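Local coordinates for F-actin-capping protein subunit alpha (Dictyostelium discoideum, PDB 4AKR) that forms, with its beta partner, the capping protein that binds the fast-growing barbed ends of actin filaments independently of calcium and blocks subunit exchange without severing them, at residues 46-51 and 91-96. Residues are numbered along the deposited sequence; the frame is centred on the assembly and turned at random.
Sequences STFREY and DHIKQE
With CG anti to its own carbonyl carbon (chi1 -76°), His92 lays its imidazole flat against Arg49, whose CG is turned anti to the backbone N, which carries Arg49 CG on over the ring, 3.8 Å from His92 CE1. Arg49 CB sits 3.7 Å from the ring centroid and 6° off the normal, a CH-pi contact, while Arg49 CA comes within 3.4 Å of His92 CD2. The extended arginine chain then leads away to a salt bridge with Glu73. On helix 44-55, one residue earlier, His92 O lies at the edge of the Phe48 ring, near its plane, 3.5 Å from Phe48 CD2; Phe48 CD2 also packs on Ile93 CA (3.8 Å). The turn is the hairpin connection between antiparallel strands 86-91 and 96-102, with a G1 beta bulge where Gln95 and Glu96 both face Asp91. An Asx motif braces it, Lys94 N donating to Asp91 OD1 at 2.9 Å and 164°, from above the carboxylate plane. Tyr90 meets the imidazole edge-to-face and Tyr79 at a steep angle; an alanine at His92 would probably leave Arg49 CB without its aromatic face and both tyrosines without their ring partner, opening a gap between helix and hairpin. Asn52 ND2, farther along the helix, donates to His92 O.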
loop_
_atom_site.group_PDB
_atom_site.type_symbol
_atom_site.label_atom_id
_atom_site.label_comp_id
_atom_site.label_asym_id
_atom_site.label_seq_id
_atom_site.Cartn_x
_atom_site.Cartn_y
_atom_site.Cartn_z
ATOM N N SER A 46 9.536 19.962 11.184
ATOM C CA SER A 46 10.158 19.568 9.932
ATOM C C SER A 46 9.450 18.348 9.327
ATOM O O SER A 46 9.280 18.258 8.111
ATOM C CB SER A 46 11.638 19.255 10.178
ATOM O OG SER A 46 12.245 18.665 9.038
ATOM N N THR A 47 9.030 17.426 10.188
ATOM C CA THR A 47 8.362 16.203 9.771
ATOM C C THR A 47 6.992 16.454 9.143
ATOM O O THR A 47 6.728 16.021 8.015
ATOM C CB THR A 47 8.210 15.245 10.972
ATOM O OG1 THR A 47 9.510 14.874 11.452
ATOM C CG2 THR A 47 7.444 13.999 10.577
ATOM N N PHE A 48 6.117 17.141 9.873
ATOM C CA PHE A 48 4.786 17.446 9.356
ATOM C C PHE A 48 4.885 18.301 8.087
ATOM O O PHE A 48 4.153 18.085 7.113
ATOM C CB PHE A 48 3.958 18.171 10.420
ATOM C CG PHE A 48 3.470 17.280 11.529
ATOM C CD1 PHE A 48 4.351 16.464 12.226
ATOM C CD2 PHE A 48 2.130 17.286 11.898
ATOM C CE1 PHE A 48 3.900 15.663 13.283
ATOM C CE2 PHE A 48 1.670 16.494 12.948
ATOM C CZ PHE A 48 2.559 15.679 13.644
ATOM N N ARG A 49 5.794 19.270 8.101
ATOM C CA ARG A 49 6.006 20.138 6.946
ATOM C C ARG A 49 6.328 19.334 5.674
ATOM O O ARG A 49 5.830 19.640 4.580
ATOM C CB ARG A 49 7.137 21.121 7.259
ATOM C CG ARG A 49 7.712 21.846 6.063
ATOM C CD ARG A 49 8.638 22.960 6.518
ATOM N NE ARG A 49 9.428 23.493 5.417
ATOM C CZ ARG A 49 10.584 22.978 5.017
ATOM N NH1 ARG A 49 11.085 21.916 5.635
ATOM N NH2 ARG A 49 11.241 23.520 3.999
ATOM N N GLU A 50 7.163 18.307 5.826
ATOM C CA GLU A 50 7.559 17.451 4.705
ATOM C C GLU A 50 6.346 16.727 4.117
ATOM O O GLU A 50 6.191 16.646 2.902
ATOM C CB GLU A 50 8.611 16.444 5.177
ATOM C CG GLU A 50 8.965 15.342 4.186
ATOM C CD GLU A 50 9.417 15.863 2.829
ATOM O OE1 GLU A 50 10.043 16.941 2.782
ATOM O OE2 GLU A 50 9.157 15.180 1.810
ATOM N N TYR A 51 5.489 16.210 4.993
ATOM C CA TYR A 51 4.274 15.520 4.574
ATOM C C TYR A 51 3.305 16.497 3.897
ATOM O O TYR A 51 2.910 16.299 2.745
ATOM C CB TYR A 51 3.574 14.895 5.786
ATOM C CG TYR A 51 2.288 14.176 5.448
ATOM C CD1 TYR A 51 2.299 12.854 4.994
ATOM C CD2 TYR A 51 1.060 14.829 5.545
ATOM C CE1 TYR A 51 1.122 12.206 4.648
ATOM C CE2 TYR A 51 -0.122 14.192 5.202
ATOM C CZ TYR A 51 -0.087 12.882 4.757
ATOM O OH TYR A 51 -1.262 12.242 4.448
ATOM N N ASP A 91 0.203 26.645 9.882
ATOM C CA ASP A 91 0.747 25.907 11.016
ATOM C C ASP A 91 0.797 24.443 10.621
ATOM O O ASP A 91 -0.235 23.773 10.609
ATOM C CB ASP A 91 -0.139 26.042 12.248
ATOM C CG ASP A 91 0.496 25.420 13.483
ATOM O OD1 ASP A 91 0.908 24.239 13.414
ATOM O OD2 ASP A 91 0.589 26.112 14.521
ATOM N N HIS A 92 1.992 23.946 10.309
ATOM C CA HIS A 92 2.159 22.558 9.883
ATOM C C HIS A 92 1.771 21.481 10.882
ATOM O O HIS A 92 1.397 20.377 10.494
ATOM C CB HIS A 92 3.602 22.310 9.436
ATOM C CG HIS A 92 3.916 22.867 8.085
ATOM N ND1 HIS A 92 4.676 24.000 7.905
ATOM C CD2 HIS A 92 3.562 22.449 6.848
ATOM C CE1 HIS A 92 4.781 24.255 6.612
ATOM N NE2 HIS A 92 4.114 23.328 5.950
ATOM N N ILE A 93 1.865 21.781 12.166
ATOM C CA ILE A 93 1.524 20.782 13.161
ATOM C C ILE A 93 0.023 20.663 13.379
ATOM O O ILE A 93 -0.498 19.561 13.542
ATOM C CB ILE A 93 2.227 21.082 14.496
ATOM C CG1 ILE A 93 3.741 20.941 14.303
ATOM C CG2 ILE A 93 1.731 20.134 15.571
ATOM C CD1 ILE A 93 4.559 21.240 15.523
ATOM N N LYS A 94 -0.671 21.792 13.372
ATOM C CA LYS A 94 -2.112 21.792 13.577
ATOM C C LYS A 94 -2.800 21.640 12.233
ATOM O O LYS A 94 -4.000 21.392 12.170
ATOM C CB LYS A 94 -2.562 23.107 14.205
ATOM C CG LYS A 94 -1.602 23.687 15.223
ATOM C CD LYS A 94 -2.027 25.100 15.589
ATOM C CE LYS A 94 -3.000 25.104 16.740
ATOM N NZ LYS A 94 -2.280 24.771 18.002
ATOM N N GLN A 95 -2.026 21.812 11.165
ATOM C CA GLN A 95 -2.531 21.713 9.797
ATOM C C GLN A 95 -3.613 22.753 9.517
ATOM O O GLN A 95 -4.652 22.449 8.935
ATOM C CB GLN A 95 -3.048 20.297 9.537
ATOM C CG GLN A 95 -1.915 19.290 9.360
ATOM C CD GLN A 95 -2.338 17.849 9.591
ATOM O OE1 GLN A 95 -2.463 17.397 10.737
ATOM N NE2 GLN A 95 -2.564 17.119 8.502
ATOM N N GLU A 96 -3.358 23.991 9.927
ATOM C CA GLU A 96 -4.322 25.059 9.715
ATOM C C GLU A 96 -3.664 26.396 9.391
ATOM O O GLU A 96 -2.552 26.688 9.836
ATOM C CB GLU A 96 -5.221 25.201 10.949
ATOM C CG GLU A 96 -4.509 25.713 12.190
ATOM C CD GLU A 96 -5.349 25.569 13.454
ATOM O OE1 GLU A 96 -6.394 24.880 13.406
ATOM O OE2 GLU A 96 -4.958 26.136 14.497
#